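Side-chain contact in hyaluronidase (Thermobaculum terrenum, PDB 5DIY), which probably removes N-acetylglucosamine from O-GlcNAc-modified proteins, as a bacterial glycoside hydrolase of family 84 built on a TIM barrel: residues Q160-P165 with P217-D222. Sequence-based numbering, arbitrary orientation.
With NAG (2-acetamido-2-deoxy-beta-D-glucopyranose), chain E.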
ATOM      1  N   GLN C 160     -24.840  11.121   9.115  1.00 39.31           N
ATOM      2  CA  GLN C 160     -24.426   9.834   8.570  1.00 38.98           C
ATOM      3  C   GLN C 160     -23.233   9.342   9.348  1.00 36.02           C
ATOM      4  O   GLN C 160     -22.284  10.097   9.571  1.00 36.73           O
ATOM      5  CB  GLN C 160     -24.053   9.967   7.097  1.00 41.73           C
ATOM      6  CG  GLN C 160     -25.255  10.069   6.180  1.00 44.52           C
ATOM      7  CD  GLN C 160     -24.880  10.362   4.746  1.00 48.26           C
ATOM      8  OE1 GLN C 160     -23.863  11.003   4.474  1.00 51.36           O
ATOM      9  NE2 GLN C 160     -25.710   9.905   3.814  1.00 50.03           N
ATOM     10  N   ILE C 161     -23.293   8.084   9.762  1.00 32.02           N
ATOM     11  CA  ILE C 161     -22.185   7.436  10.424  1.00 31.01           C
ATOM     12  C   ILE C 161     -21.678   6.314   9.525  1.00 29.11           C
ATOM     13  O   ILE C 161     -22.457   5.526   8.982  1.00 28.87           O
ATOM     14  CB  ILE C 161     -22.567   6.882  11.818  1.00 31.46           C
ATOM     15  CG1 ILE C 161     -22.934   8.033  12.763  1.00 31.89           C
ATOM     16  CG2 ILE C 161     -21.407   6.068  12.417  1.00 31.57           C
ATOM     17  CD1 ILE C 161     -23.614   7.591  14.045  1.00 32.26           C
ATOM     18  N   ILE C 162     -20.362   6.263   9.376  1.00 27.60           N
ATOM     19  CA  ILE C 162     -19.682   5.111   8.798  1.00 26.98           C
ATOM     20  C   ILE C 162     -18.822   4.532   9.923  1.00 26.18           C
ATOM     21  O   ILE C 162     -18.127   5.264  10.625  1.00 25.57           O
ATOM     22  CB  ILE C 162     -18.881   5.455   7.511  1.00 26.76           C
ATOM     23  CG1 ILE C 162     -18.262   4.185   6.910  1.00 26.75           C
ATOM     24  CG2 ILE C 162     -17.805   6.508   7.754  1.00 26.41           C
ATOM     25  CD1 ILE C 162     -17.881   4.321   5.453  1.00 27.20           C
ATOM     26  N   MET C 163     -18.925   3.228  10.136  1.00 25.89           N
ATOM     27  CA  MET C 163     -18.169   2.578  11.194  1.00 26.73           C
ATOM     28  C   MET C 163     -17.226   1.555  10.589  1.00 26.38           C
ATOM     29  O   MET C 163     -17.508   0.996   9.527  1.00 27.35           O
ATOM     30  CB  MET C 163     -19.103   1.947  12.245  1.00 26.91           C
ATOM     31  CG  MET C 163     -19.825   0.661  11.841  1.00 27.60           C
ATOM     32  SD  MET C 163     -18.888  -0.872  12.091  1.00 28.42           S
ATOM     33  CE  MET C 163     -18.826  -0.966  13.881  1.00 27.74           C
ATOM     34  N   CYS C 164     -16.103   1.328  11.267  1.00 26.17           N
ATOM     35  CA  CYS C 164     -15.190   0.245  10.921  1.00 25.50           C
ATOM     36  C   CYS C 164     -15.302  -0.811  12.010  1.00 25.28           C
ATOM     37  O   CYS C 164     -15.074  -0.508  13.182  1.00 25.24           O
ATOM     38  CB  CYS C 164     -13.743   0.721  10.793  1.00 25.77           C
ATOM     39  SG  CYS C 164     -12.644  -0.564  10.125  1.00 25.07           S
ATOM     40  N   PRO C 165     -15.671  -2.050  11.636  1.00 24.98           N
ATOM     41  CA  PRO C 165     -15.754  -3.106  12.639  1.00 25.26           C
ATOM     42  C   PRO C 165     -14.384  -3.554  13.137  1.00 25.98           C
ATOM     43  O   PRO C 165     -13.368  -3.297  12.491  1.00 26.95           O
ATOM     44  CB  PRO C 165     -16.462  -4.244  11.908  1.00 25.40           C
ATOM     45  CG  PRO C 165     -16.297  -3.973  10.452  1.00 25.26           C
ATOM     46  CD  PRO C 165     -15.988  -2.525  10.278  1.00 24.76           C
ATOM     47  N   PRO C 217     -25.298  -3.321   1.814  1.00 26.08           N
ATOM     48  CA  PRO C 217     -24.051  -3.244   1.048  1.00 25.70           C
ATOM     49  C   PRO C 217     -22.928  -2.644   1.894  1.00 24.99           C
ATOM     50  O   PRO C 217     -23.145  -1.641   2.570  1.00 25.88           O
ATOM     51  CB  PRO C 217     -24.406  -2.311  -0.116  1.00 26.03           C
ATOM     52  CG  PRO C 217     -25.884  -2.370  -0.223  1.00 26.29           C
ATOM     53  CD  PRO C 217     -26.378  -2.543   1.180  1.00 25.73           C
ATOM     54  N   ALA C 218     -21.758  -3.273   1.883  1.00 24.35           N
ATOM     55  CA  ALA C 218     -20.595  -2.767   2.619  1.00 23.97           C
ATOM     56  C   ALA C 218     -19.950  -1.616   1.860  1.00 24.13           C
ATOM     57  O   ALA C 218     -20.186  -1.446   0.670  1.00 24.09           O
ATOM     58  CB  ALA C 218     -19.581  -3.877   2.829  1.00 23.90           C
ATOM     59  N   THR C 219     -19.163  -0.816   2.574  1.00 24.66           N
ATOM     60  CA  THR C 219     -18.284   0.179   1.970  1.00 25.16           C
ATOM     61  C   THR C 219     -16.885  -0.409   2.053  1.00 25.04           C
ATOM     62  O   THR C 219     -16.501  -0.930   3.092  1.00 25.09           O
ATOM     63  CB  THR C 219     -18.335   1.519   2.731  1.00 25.38           C
ATOM     64  OG1 THR C 219     -19.698   1.926   2.887  1.00 25.87           O
ATOM     65  CG2 THR C 219     -17.567   2.609   1.977  1.00 25.20           C
ATOM     66  N   LEU C 220     -16.135  -0.358   0.961  1.00 25.24           N
ATOM     67  CA  LEU C 220     -14.792  -0.928   0.954  1.00 25.60           C
ATOM     68  C   LEU C 220     -13.764   0.078   1.453  1.00 25.18           C
ATOM     69  O   LEU C 220     -13.665   1.189   0.927  1.00 25.48           O
ATOM     70  CB  LEU C 220     -14.396  -1.428  -0.435  1.00 26.74           C
ATOM     71  CG  LEU C 220     -14.892  -2.818  -0.835  1.00 27.20           C
ATOM     72  CD1 LEU C 220     -14.699  -2.992  -2.336  1.00 28.20           C
ATOM     73  CD2 LEU C 220     -14.173  -3.923  -0.063  1.00 27.43           C
ATOM     74  N   TRP C 221     -13.034  -0.320   2.490  1.00 24.24           N
ATOM     75  CA  TRP C 221     -11.797   0.326   2.911  1.00 23.98           C
ATOM     76  C   TRP C 221     -10.734  -0.482   2.189  1.00 23.27           C
ATOM     77  O   TRP C 221     -10.351  -1.547   2.650  1.00 23.54           O
ATOM     78  CB  TRP C 221     -11.638   0.213   4.436  1.00 24.63           C
ATOM     79  CG  TRP C 221     -10.407   0.840   5.048  1.00 24.78           C
ATOM     80  CD1 TRP C 221      -9.135   0.874   4.534  1.00 25.05           C
ATOM     81  CD2 TRP C 221     -10.335   1.497   6.318  1.00 24.98           C
ATOM     82  NE1 TRP C 221      -8.295   1.521   5.397  1.00 24.54           N
ATOM     83  CE2 TRP C 221      -8.998   1.912   6.501  1.00 24.81           C
ATOM     84  CE3 TRP C 221     -11.273   1.782   7.317  1.00 25.37           C
ATOM     85  CZ2 TRP C 221      -8.574   2.599   7.639  1.00 24.96           C
ATOM     86  CZ3 TRP C 221     -10.853   2.460   8.453  1.00 25.45           C
ATOM     87  CH2 TRP C 221      -9.513   2.864   8.603  1.00 25.68           C
ATOM     88  N   ASP C 222     -10.264   0.008   1.049  1.00 22.38           N
ATOM     89  CA  ASP C 222      -9.339  -0.766   0.235  1.00 22.36           C
ATOM     90  C   ASP C 222      -7.912  -0.328   0.550  1.00 22.70           C
ATOM     91  O   ASP C 222      -7.531   0.816   0.277  1.00 23.26           O
ATOM     92  CB  ASP C 222      -9.666  -0.608  -1.252  1.00 21.74           C
ATOM     93  CG  ASP C 222      -9.246  -1.816  -2.077  1.00 22.18           C
ATOM     94  OD1 ASP C 222      -8.534  -2.702  -1.558  1.00 22.05           O
ATOM     95  OD2 ASP C 222      -9.646  -1.897  -3.259  1.00 22.62           O
TER
HETATM   96  C1  NAG E 101      -4.879  -1.873   9.222  1.00 30.22           C
HETATM   97  C2  NAG E 101      -5.498  -0.496   9.535  1.00 28.79           C
HETATM   98  C3  NAG E 101      -5.002   0.637   8.633  1.00 28.24           C
HETATM   99  C4  NAG E 101      -3.625   0.312   8.078  1.00 27.66           C
HETATM  100  C5  NAG E 101      -3.735  -0.937   7.219  1.00 28.46           C
HETATM  101  C6  NAG E 101      -2.391  -1.368   6.611  1.00 28.96           C
HETATM  102  C7  NAG E 101      -7.719  -0.916   8.527  1.00 27.82           C
HETATM  103  C8  NAG E 101      -9.198  -0.888   8.791  1.00 27.67           C
HETATM  104  N2  NAG E 101      -6.955  -0.559   9.561  1.00 28.11           N
HETATM  105  O3  NAG E 101      -4.965   1.852   9.391  1.00 27.75           O
HETATM  106  O4  NAG E 101      -3.160   1.381   7.254  1.00 26.20           O
HETATM  107  O5  NAG E 101      -4.350  -2.035   7.900  1.00 29.59           O
HETATM  108  O6  NAG E 101      -1.376  -1.520   7.606  1.00 28.75           O
HETATM  109  O7  NAG E 101      -7.264  -1.253   7.441  1.00 27.28           O
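Cys164 and Trp221 meet where strands 160-164 and 218-222 reach the sugar-binding end of the barrel. The thiol approaches the six-membered ring of the indole obliquely, with Cys164 SG 3.9 Å from Trp221 CZ3. This is a sulfur-aromatic contact, the sulfur lying 4.7 Å from the centre of that ring and 50° off its normal. Both residues also touch the acetamido methyl of the N-acetylglucosamine: C8 of NAG lies 3.4 Å above the indole plane, over the middle of the six-membered ring, in a CH-pi arrangement, while Cys164 SG comes within 3.7 Å of the same C8. Trp221 CG is anti to the backbone N (chi1 -180°), which carries the indole inward from its strand to lie against the methyl. Replacing Trp221 by an alanine is likely to leave the acetamido methyl without its aromatic floor and Cys164 SG without its ring partner. Phe191 packs edge-to-face with the indole, and the ring of Phe117 meets it at a steep angle.

Deeper in the barrel the contact is looser. Here Ile162 reaches across with CD1 alone, 3.9 Å from Thr219 CG2 and equally far from Thr219 CB, and the two side chains cross at about a right angle. The fully extended Ile162 side chain (chi1 -177°) spans the distance, since the CA atoms of this pair are 8.5 Å apart. No hydrogen bond joins the segments, and this end too is buried, with no solvent side.

The two strands are not neighbours in the sheet: strand 189-192 runs between them, and its Asp189 and Phe191 touch both Ile162 and Thr219. On the outside of the barrel, helix 204-214 packs on Ala218 and Leu220, while strand 251-256 continues the parallel sheet beyond strand 218-222.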